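Local coordinates for uncharacterized protein conserved in bacteria (Cupriavidus necator, PDB 5DMH) that catalyses the ATP-dependent phosphorylation of 3-oxo-tetronate to 3-oxo-tetronate 4-phosphate, as a member of the four-carbon acid sugar kinase family, at residues A[114-122]-A[146-155]; A[122-133]-A[190-198]. One frame throughout, in Å; residues are numbered along the deposited sequence.

Contact 1: residues A[114-122]-A[146-155]; sequences FKYCSTFDS and ACPAFPENGR
Ser-118 sits between Pro-148 and Arg-155: it takes a hydrogen bond from Arg-155 and packs against the carbonyl of Pro-148. Its OG, set between the backbone N and the carbonyl carbon (chi1 58°), accepts the N-H of Arg-155: NE lies 2.9 Å from OG, and the oxygen falls almost in the guanidinium plane, though the bond is bent to 144° at the hydrogen. The CB of Ser-118 presses on the carbonyl oxygen of Pro-148, 3.1 Å away, and its CA-H leans on the same oxygen.

The ring of Pro-148 touches two aromatic side chains. Its CG approaches CD1 of Phe-120 obliquely at 3.8 Å, while its CB meets the edge of the Tyr-116 ring more loosely, with CE1 4.3 Å off. The same Pro-148 CB also lies 3.5 Å from Ser-118 O. Beyond the proline, Tyr-116 reaches toward the strand end at Ala-146 until OH lies 3.2 Å from Ala-146 CA; that hydroxyl is hydrogen-bonded to Thr-253 on the neighbouring strand.

Arg-155 bends at chi2 (90°), which brings its guanidinium alongside the turn formed by Cys-117 to Phe-120. The methyl CG2 of Thr-119 lies over one face of the group, 3.7 Å from NH1. A weak bond runs from NH2 to Asn-153 O in the 150-155 turn, where Gly-154 and Arg-155 face Phe-150 as a G1 beta bulge.

NH1 donates to a water that in turn donates to Thr-119 OG1, and this hydroxyl donates a hydrogen bond to Asp-121 OD1, 2.7 Å away, on the syn side. The buried guanidinium is thus held at NE and at the water-bound NH1, with NH2 adding only its weak bond, which limits the rotation of the group and links it through water and Thr-119 to the 117-121 turn.

Contact 2: residues A[122-133]-A[190-198]; sequences STDAGNIGPVAE and VLQRQSKNK
Glu-133 OE1 accepts from the backbone N of Lys-196 at 3.0 Å and from two waters, one shared with Gln-194 O and the other bridging to Lys-196 NZ. The second oxygen, OE2, takes Asn-197 N at 2.9 Å and a further water, so the carboxylate spreads over two successive amides, meeting both on syn sides.

One turn back along the helix, Gln-194 OE1 receives the backbone N-H of Gly-129 at 3.0 Å, in a nearly straight bond (175°) whose donor stands above the plane of the amide. The other end of the amide is used as well. NE2 donates to Ser-122 OG at 3.0 Å, with the hydroxyl in the amide plane, and also to a water shared with Val-190 O and Asp-124 OD1; Ser-122 OG itself donates to Phe-120 O. Bonds at both ends settle which way round the amide lies. An otherwise extended chain leaves CA with CG between the backbone N and the carbonyl carbon (chi1 58°), which carries the amide into the mouth of the loop that precedes helix 128-139.

Gly-129 lets the backbones close up: its CA-H meets Gln-194 O, with CA 3.5 Å from that oxygen. Leu-191 CD1 packs on the CA of this glycine and on Ile-128 CG2, 4.0 Å away. Pro-130 CD touches Gln-194 O, the Pro-130 and Gln-194 side chains crossing at about a right angle.

At the exposed edge Asp-124 OD1 meets Arg-193 NE at 3.2 Å in a salt bridge whose hydrogen bond is weak, their planes 50° apart; Arg-193 NH2 makes a second salt bridge with Asp-184.

A side-chain amide from the 190-198 segment thus bonds to a backbone N-H in the first turn of helix 128-139, joining it to the end of helix 187-193 in the sugar-binding domain.

Overall arrangement
Contacts 1 and 2 lie about 15 Å apart between centres, within the sugar-binding N-terminal domain, and their segments alternate along the chain. Strand 111-115 leads through the loop 116-127 into helix 128-139, which returns to strand 144-147, so both contacts lie on one strand-helix-strand passage. Ser-122 belongs to both. Between them runs an apolar seam: Phe-114 CZ meets Val-131 CG1 at 3.5 Å, and Tyr-116 CE2 meets Ile-128 CG2 at 3.6 Å. Contact 1 is the nearer to the nucleotide, with the Cys-117 side chain about 6 Å from bound ADP, whereas in contact 2 the Ser-122 side chain is about 12 Å from it.

Contact 1: residues A[114-122]-A[146-155]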
loop_
_atom_site.group_PDB
_atom_site.type_symbol
_atom_site.label_atom_id
_atom_site.label_comp_id
_atom_site.label_asym_id
_atom_site.label_seq_id
_atom_site.Cartn_x
_atom_site.Cartn_y
_atom_site.Cartn_z
ATOM N N PHE A 114 1.236 -2.787 11.223
ATOM C CA PHE A 114 0.151 -2.046 10.577
ATOM C C PHE A 114 0.770 -1.162 9.532
ATOM O O PHE A 114 1.562 -0.246 9.813
ATOM C CB PHE A 114 -0.696 -1.271 11.584
ATOM C CG PHE A 114 -1.697 -0.322 10.997
ATOM C CD1 PHE A 114 -2.457 -0.636 9.888
ATOM C CD2 PHE A 114 -1.922 0.901 11.623
ATOM C CE1 PHE A 114 -3.415 0.254 9.411
ATOM C CE2 PHE A 114 -2.867 1.794 11.152
ATOM C CZ PHE A 114 -3.603 1.479 10.026
ATOM N N LYS A 115 0.403 -1.453 8.296
ATOM C CA LYS A 115 0.996 -0.807 7.139
ATOM C C LYS A 115 0.013 0.158 6.470
ATOM O O LYS A 115 -1.091 -0.203 6.066
ATOM C CB LYS A 115 1.453 -1.879 6.146
ATOM C CG LYS A 115 1.657 -1.444 4.688
ATOM C CD LYS A 115 2.933 -0.615 4.514
ATOM C CE LYS A 115 3.139 -0.126 3.077
ATOM N NZ LYS A 115 2.105 0.865 2.660
ATOM N N TYR A 116 0.436 1.400 6.375
ATOM C CA TYR A 116 -0.312 2.449 5.719
ATOM C C TYR A 116 0.634 3.216 4.759
ATOM O O TYR A 116 1.798 2.853 4.559
ATOM C CB TYR A 116 -0.992 3.360 6.745
ATOM C CG TYR A 116 -0.099 3.789 7.880
ATOM C CD1 TYR A 116 0.941 4.649 7.664
ATOM C CD2 TYR A 116 -0.263 3.258 9.150
ATOM C CE1 TYR A 116 1.781 5.013 8.683
ATOM C CE2 TYR A 116 0.553 3.604 10.166
ATOM C CZ TYR A 116 1.583 4.481 9.944
ATOM O OH TYR A 116 2.402 4.810 10.983
ATOM N N CYS A 117 0.135 4.261 4.150
ATOM C CA CYS A 117 0.890 4.895 3.085
ATOM C C CYS A 117 2.072 5.703 3.631
ATOM O O CYS A 117 1.994 6.294 4.708
ATOM C CB CYS A 117 -0.019 5.811 2.312
ATOM S SG CYS A 117 0.511 6.164 0.643
ATOM N N SER A 118 3.147 5.733 2.859
ATOM C CA SER A 118 4.307 6.542 3.200
ATOM C C SER A 118 4.011 8.036 3.157
ATOM O O SER A 118 4.812 8.834 3.648
ATOM C CB SER A 118 5.524 6.165 2.341
ATOM O OG SER A 118 5.281 6.311 0.960
ATOM N N THR A 119 2.864 8.420 2.596
ATOM C CA THR A 119 2.437 9.812 2.652
ATOM C C THR A 119 1.322 10.061 3.681
ATOM O O THR A 119 0.718 11.130 3.722
ATOM C CB THR A 119 2.080 10.394 1.246
ATOM O OG1 THR A 119 1.359 9.429 0.468
ATOM C CG2 THR A 119 3.328 10.782 0.482
ATOM N N PHE A 120 1.068 9.051 4.507
ATOM C CA PHE A 120 0.256 9.135 5.720
ATOM C C PHE A 120 -1.206 9.354 5.397
ATOM O O PHE A 120 -1.923 9.891 6.206
ATOM C CB PHE A 120 0.763 10.217 6.667
ATOM C CG PHE A 120 0.661 9.853 8.138
ATOM C CD1 PHE A 120 1.350 8.758 8.656
ATOM C CD2 PHE A 120 -0.097 10.620 9.004
ATOM C CE1 PHE A 120 1.278 8.437 10.031
ATOM C CE2 PHE A 120 -0.174 10.299 10.353
ATOM C CZ PHE A 120 0.523 9.205 10.858
ATOM N N ASP A 121 -1.616 8.878 4.222
ATOM C CA ASP A 121 -2.931 9.109 3.653
ATOM C C ASP A 121 -4.049 8.808 4.653
ATOM O O ASP A 121 -4.226 7.677 5.094
ATOM C CB ASP A 121 -3.131 8.279 2.378
ATOM C CG ASP A 121 -2.134 8.604 1.294
ATOM O OD1 ASP A 121 -0.992 8.997 1.640
ATOM O OD2 ASP A 121 -2.478 8.480 0.084
ATOM N N SER A 122 -4.769 9.862 5.036
ATOM C CA SER A 122 -5.798 9.784 6.065
ATOM C C SER A 122 -6.525 11.124 6.094
ATOM O O SER A 122 -6.133 12.089 5.384
ATOM C CB SER A 122 -5.181 9.506 7.438
ATOM O OG SER A 122 -4.223 10.494 7.800
ATOM N N ALA A 146 5.005 5.187 14.728
ATOM C CA ALA A 146 4.347 5.480 13.474
ATOM C C ALA A 146 5.416 6.105 12.563
ATOM O O ALA A 146 5.838 7.243 12.775
ATOM C CB ALA A 146 3.204 6.450 13.709
ATOM N N CYS A 147 5.883 5.344 11.587
ATOM C CA CYS A 147 6.982 5.786 10.747
ATOM C C CYS A 147 6.737 5.485 9.290
ATOM O O CYS A 147 7.106 4.404 8.798
ATOM C CB CYS A 147 8.283 5.083 11.150
ATOM S SG CYS A 147 9.737 5.798 10.323
ATOM N N PRO A 148 6.150 6.447 8.580
ATOM C CA PRO A 148 5.967 6.273 7.130
ATOM C C PRO A 148 7.205 6.529 6.262
ATOM O O PRO A 148 7.071 6.523 5.043
ATOM C CB PRO A 148 4.887 7.288 6.806
ATOM C CG PRO A 148 5.081 8.406 7.851
ATOM C CD PRO A 148 5.474 7.659 9.094
ATOM N N ALA A 149 8.386 6.753 6.847
ATOM C CA ALA A 149 9.558 7.083 6.034
ATOM C C ALA A 149 9.931 5.976 5.026
ATOM O O ALA A 149 9.785 4.761 5.305
ATOM C CB ALA A 149 10.739 7.398 6.933
ATOM N N PHE A 150 10.459 6.404 3.879
ATOM C CA PHE A 150 10.759 5.498 2.786
ATOM C C PHE A 150 11.789 6.193 1.883
ATOM O O PHE A 150 11.453 6.676 0.807
ATOM C CB PHE A 150 9.435 5.223 2.022
ATOM C CG PHE A 150 9.481 4.049 1.052
ATOM C CD1 PHE A 150 10.663 3.403 0.733
ATOM C CD2 PHE A 150 8.306 3.596 0.472
ATOM C CE1 PHE A 150 10.677 2.349 -0.135
ATOM C CE2 PHE A 150 8.308 2.538 -0.397
ATOM C CZ PHE A 150 9.495 1.903 -0.710
ATOM N N PRO A 151 13.046 6.280 2.346
ATOM C CA PRO A 151 14.058 7.040 1.606
ATOM C C PRO A 151 14.213 6.637 0.142
ATOM O O PRO A 151 14.442 7.501 -0.711
ATOM C CB PRO A 151 15.349 6.737 2.385
ATOM C CG PRO A 151 14.859 6.646 3.811
ATOM C CD PRO A 151 13.530 5.881 3.678
ATOM N N GLU A 152 14.100 5.349 -0.145
ATOM C CA GLU A 152 14.238 4.842 -1.497
ATOM C C GLU A 152 13.213 5.490 -2.437
ATOM O O GLU A 152 13.418 5.542 -3.664
ATOM C CB GLU A 152 14.056 3.320 -1.495
ATOM C CG GLU A 152 14.474 2.589 -2.780
ATOM C CD GLU A 152 13.943 1.141 -2.888
ATOM O OE1 GLU A 152 13.226 0.644 -1.973
ATOM O OE2 GLU A 152 14.193 0.506 -3.942
ATOM N N ASN A 153 12.096 5.930 -1.866
ATOM C CA ASN A 153 11.037 6.598 -2.615
ATOM C C ASN A 153 10.924 8.047 -2.188
ATOM O O ASN A 153 9.891 8.703 -2.415
ATOM C CB ASN A 153 9.687 5.878 -2.462
ATOM C CG ASN A 153 9.310 5.043 -3.689
ATOM O OD1 ASN A 153 9.587 5.420 -4.829
ATOM N ND2 ASN A 153 8.683 3.886 -3.445
ATOM N N GLY A 154 11.998 8.569 -1.588
ATOM C CA GLY A 154 12.064 9.977 -1.251
ATOM C C GLY A 154 11.284 10.500 -0.052
ATOM O O GLY A 154 11.071 11.707 0.028
ATOM N N ARG A 155 10.855 9.631 0.863
ATOM C CA ARG A 155 10.138 10.075 2.058
ATOM C C ARG A 155 11.067 10.047 3.264
ATOM O O ARG A 155 11.615 8.987 3.603
ATOM C CB ARG A 155 8.917 9.207 2.376
ATOM C CG ARG A 155 7.742 9.316 1.395
ATOM C CD ARG A 155 7.810 8.322 0.240
ATOM N NE ARG A 155 6.585 8.402 -0.542
ATOM C CZ ARG A 155 6.399 9.181 -1.612
ATOM N NH1 ARG A 155 5.223 9.195 -2.221
ATOM N NH2 ARG A 155 7.370 9.945 -2.098
HETATM O O HOH W 1 2.921 7.735 -1.270
#

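Contact 2: residues A[122-133]-A[190-198]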
loop_
_atom_site.group_PDB
_atom_site.type_symbol
_atom_site.label_atom_id
_atom_site.label_comp_id
_atom_site.label_asym_id
_atom_site.label_seq_id
_atom_site.Cartn_x
_atom_site.Cartn_y
_atom_site.Cartn_z
ATOM N N SER A 122 -4.769 9.862 5.036
ATOM C CA SER A 122 -5.798 9.784 6.065
ATOM C C SER A 122 -6.525 11.124 6.094
ATOM O O SER A 122 -6.133 12.089 5.384
ATOM C CB SER A 122 -5.181 9.506 7.438
ATOM O OG SER A 122 -4.223 10.494 7.800
ATOM N N THR A 123 -7.523 11.186 6.962
ATOM C CA THR A 123 -8.204 12.433 7.305
ATOM C C THR A 123 -8.279 12.494 8.839
ATOM O O THR A 123 -7.902 11.524 9.526
ATOM C CB THR A 123 -9.637 12.510 6.697
ATOM O OG1 THR A 123 -10.533 11.695 7.464
ATOM C CG2 THR A 123 -9.671 12.104 5.211
ATOM N N ASP A 124 -8.748 13.621 9.380
ATOM C CA ASP A 124 -8.924 13.768 10.829
ATOM C C ASP A 124 -9.880 12.694 11.390
ATOM O O ASP A 124 -9.891 12.431 12.583
ATOM C CB ASP A 124 -9.479 15.168 11.176
ATOM C CG ASP A 124 -8.464 16.283 10.972
ATOM O OD1 ASP A 124 -7.245 16.012 10.794
ATOM O OD2 ASP A 124 -8.897 17.446 11.015
ATOM N N ALA A 125 -10.691 12.089 10.526
ATOM C CA ALA A 125 -11.623 11.038 10.939
ATOM C C ALA A 125 -10.958 9.654 10.967
ATOM O O ALA A 125 -11.508 8.716 11.519
ATOM C CB ALA A 125 -12.846 11.018 10.051
ATOM N N GLY A 126 -9.774 9.526 10.397
ATOM C CA GLY A 126 -9.067 8.255 10.391
ATOM C C GLY A 126 -8.432 7.945 9.060
ATOM O O GLY A 126 -8.467 8.789 8.160
ATOM N N ASN A 127 -7.832 6.772 8.906
ATOM C CA ASN A 127 -8.010 5.632 9.792
ATOM C C ASN A 127 -6.736 5.160 10.498
ATOM O O ASN A 127 -6.759 4.143 11.180
ATOM C CB ASN A 127 -8.597 4.492 8.952
ATOM C CG ASN A 127 -10.006 4.808 8.466
ATOM O OD1 ASN A 127 -10.743 5.531 9.134
ATOM N ND2 ASN A 127 -10.389 4.262 7.306
ATOM N N ILE A 128 -5.630 5.893 10.336
ATOM C CA ILE A 128 -4.364 5.467 10.926
ATOM C C ILE A 128 -4.449 5.447 12.455
ATOM O O ILE A 128 -4.109 4.441 13.107
ATOM C CB ILE A 128 -3.173 6.349 10.443
ATOM C CG1 ILE A 128 -3.029 6.233 8.917
ATOM C CG2 ILE A 128 -1.889 5.967 11.200
ATOM C CD1 ILE A 128 -2.034 7.192 8.317
ATOM N N GLY A 129 -4.932 6.544 13.032
ATOM C CA GLY A 129 -5.118 6.617 14.470
ATOM C C GLY A 129 -6.081 5.574 15.037
ATOM O O GLY A 129 -5.738 4.860 15.982
ATOM N N PRO A 130 -7.304 5.509 14.497
ATOM C CA PRO A 130 -8.270 4.567 15.082
ATOM C C PRO A 130 -7.814 3.119 14.978
ATOM O O PRO A 130 -7.942 2.382 15.971
ATOM C CB PRO A 130 -9.532 4.807 14.256
ATOM C CG PRO A 130 -9.446 6.254 13.894
ATOM C CD PRO A 130 -7.980 6.509 13.654
ATOM N N VAL A 131 -7.214 2.747 13.862
ATOM C CA VAL A 131 -6.752 1.365 13.682
ATOM C C VAL A 131 -5.547 1.032 14.582
ATOM O O VAL A 131 -5.556 0.013 15.280
ATOM C CB VAL A 131 -6.464 1.019 12.214
ATOM C CG1 VAL A 131 -5.748 -0.294 12.108
ATOM C CG2 VAL A 131 -7.770 0.945 11.411
ATOM N N ALA A 132 -4.533 1.890 14.600
ATOM C CA ALA A 132 -3.380 1.642 15.445
ATOM C C ALA A 132 -3.813 1.521 16.894
ATOM O O ALA A 132 -3.352 0.629 17.635
ATOM C CB ALA A 132 -2.326 2.733 15.288
ATOM N N GLU A 133 -4.661 2.435 17.346
ATOM C CA GLU A 133 -5.047 2.407 18.757
ATOM C C GLU A 133 -5.855 1.157 19.083
ATOM O O GLU A 133 -5.692 0.579 20.169
ATOM C CB GLU A 133 -5.829 3.671 19.161
ATOM C CG GLU A 133 -4.954 4.883 19.250
ATOM C CD GLU A 133 -5.668 6.138 19.727
ATOM O OE1 GLU A 133 -6.862 6.331 19.439
ATOM O OE2 GLU A 133 -5.012 6.949 20.394
ATOM N N VAL A 190 -1.092 15.883 12.878
ATOM C CA VAL A 190 -2.025 15.136 12.030
ATOM C C VAL A 190 -2.513 13.869 12.746
ATOM O O VAL A 190 -3.702 13.609 12.816
ATOM C CB VAL A 190 -1.370 14.778 10.673
ATOM C CG1 VAL A 190 -2.226 13.792 9.868
ATOM C CG2 VAL A 190 -1.098 16.042 9.859
ATOM N N LEU A 191 -1.591 13.081 13.287
ATOM C CA LEU A 191 -1.966 11.841 13.939
ATOM C C LEU A 191 -2.769 12.113 15.216
ATOM O O LEU A 191 -3.757 11.400 15.510
ATOM C CB LEU A 191 -0.719 11.002 14.257
ATOM C CG LEU A 191 -0.947 9.603 14.861
ATOM C CD1 LEU A 191 -1.981 8.786 14.069
ATOM C CD2 LEU A 191 0.369 8.866 14.933
ATOM N N GLN A 192 -2.360 13.120 15.977
ATOM C CA GLN A 192 -3.073 13.460 17.219
ATOM C C GLN A 192 -4.547 13.754 16.920
ATOM O O GLN A 192 -5.432 13.371 17.677
ATOM C CB GLN A 192 -2.421 14.647 17.951
ATOM C CG GLN A 192 -3.017 14.930 19.336
ATOM C CD GLN A 192 -2.923 13.756 20.271
ATOM O OE1 GLN A 192 -1.923 13.583 20.972
ATOM N NE2 GLN A 192 -3.957 12.916 20.276
ATOM N N ARG A 193 -4.821 14.362 15.767
ATOM C CA ARG A 193 -6.203 14.758 15.461
ATOM C C ARG A 193 -7.137 13.581 15.251
ATOM O O ARG A 193 -8.362 13.694 15.435
ATOM C CB ARG A 193 -6.246 15.679 14.255
ATOM C CG ARG A 193 -5.927 17.100 14.602
ATOM C CD ARG A 193 -6.396 18.043 13.522
ATOM N NE ARG A 193 -5.451 18.076 12.428
ATOM C CZ ARG A 193 -4.541 19.029 12.224
ATOM N NH1 ARG A 193 -4.447 20.074 13.040
ATOM N NH2 ARG A 193 -3.724 18.935 11.169
ATOM N N GLN A 194 -6.565 12.448 14.892
ATOM C CA GLN A 194 -7.340 11.254 14.645
ATOM C C GLN A 194 -7.093 10.182 15.726
ATOM O O GLN A 194 -7.395 9.002 15.529
ATOM C CB GLN A 194 -7.048 10.722 13.247
ATOM C CG GLN A 194 -5.615 10.398 12.966
ATOM C CD GLN A 194 -5.399 9.909 11.547
ATOM O OE1 GLN A 194 -5.735 8.792 11.217
ATOM N NE2 GLN A 194 -4.781 10.746 10.713
ATOM N N SER A 195 -6.540 10.608 16.859
ATOM C CA SER A 195 -6.189 9.697 17.959
ATOM C C SER A 195 -6.783 10.187 19.273
ATOM O O SER A 195 -6.796 11.384 19.550
ATOM C CB SER A 195 -4.665 9.559 18.129
ATOM O OG SER A 195 -4.021 9.150 16.938
ATOM N N LYS A 196 -7.293 9.250 20.068
ATOM C CA LYS A 196 -7.873 9.558 21.380
ATOM C C LYS A 196 -6.813 9.756 22.477
ATOM O O LYS A 196 -6.977 10.556 23.393
ATOM C CB LYS A 196 -8.837 8.435 21.796
ATOM C CG LYS A 196 -9.990 8.236 20.847
ATOM C CD LYS A 196 -11.148 7.495 21.505
ATOM C CE LYS A 196 -12.185 7.064 20.474
ATOM N NZ LYS A 196 -11.765 5.803 19.781
ATOM N N ASN A 197 -5.713 9.040 22.331
ATOM C CA ASN A 197 -4.650 8.995 23.309
ATOM C C ASN A 197 -3.409 9.794 22.869
ATOM O O ASN A 197 -3.292 10.219 21.707
ATOM C CB ASN A 197 -4.288 7.531 23.578
ATOM C CG ASN A 197 -5.403 6.781 24.312
ATOM O OD1 ASN A 197 -6.096 7.355 25.136
ATOM N ND2 ASN A 197 -5.581 5.512 23.998
ATOM N N LYS A 198 -2.466 9.975 23.788
ATOM C CA LYS A 198 -1.366 10.890 23.550
ATOM C C LYS A 198 -0.377 10.468 22.443
ATOM O O LYS A 198 0.195 9.377 22.468
ATOM C CB LYS A 198 -0.616 11.134 24.872
ATOM C CG LYS A 198 0.630 11.982 24.742
ATOM C CD LYS A 198 0.344 13.423 24.407
ATOM C CE LYS A 198 1.623 14.238 24.441
ATOM N NZ LYS A 198 1.416 15.687 24.169
HETATM O O HOH W 2 -5.513 13.910 10.901
HETATM O O HOH W 3 -5.202 17.336 9.637
HETATM O O HOH W 4 -2.168 7.346 20.543
HETATM O O HOH W 5 -8.615 7.062 17.298
HETATM O O HOH W 6 -9.070 4.705 20.045
#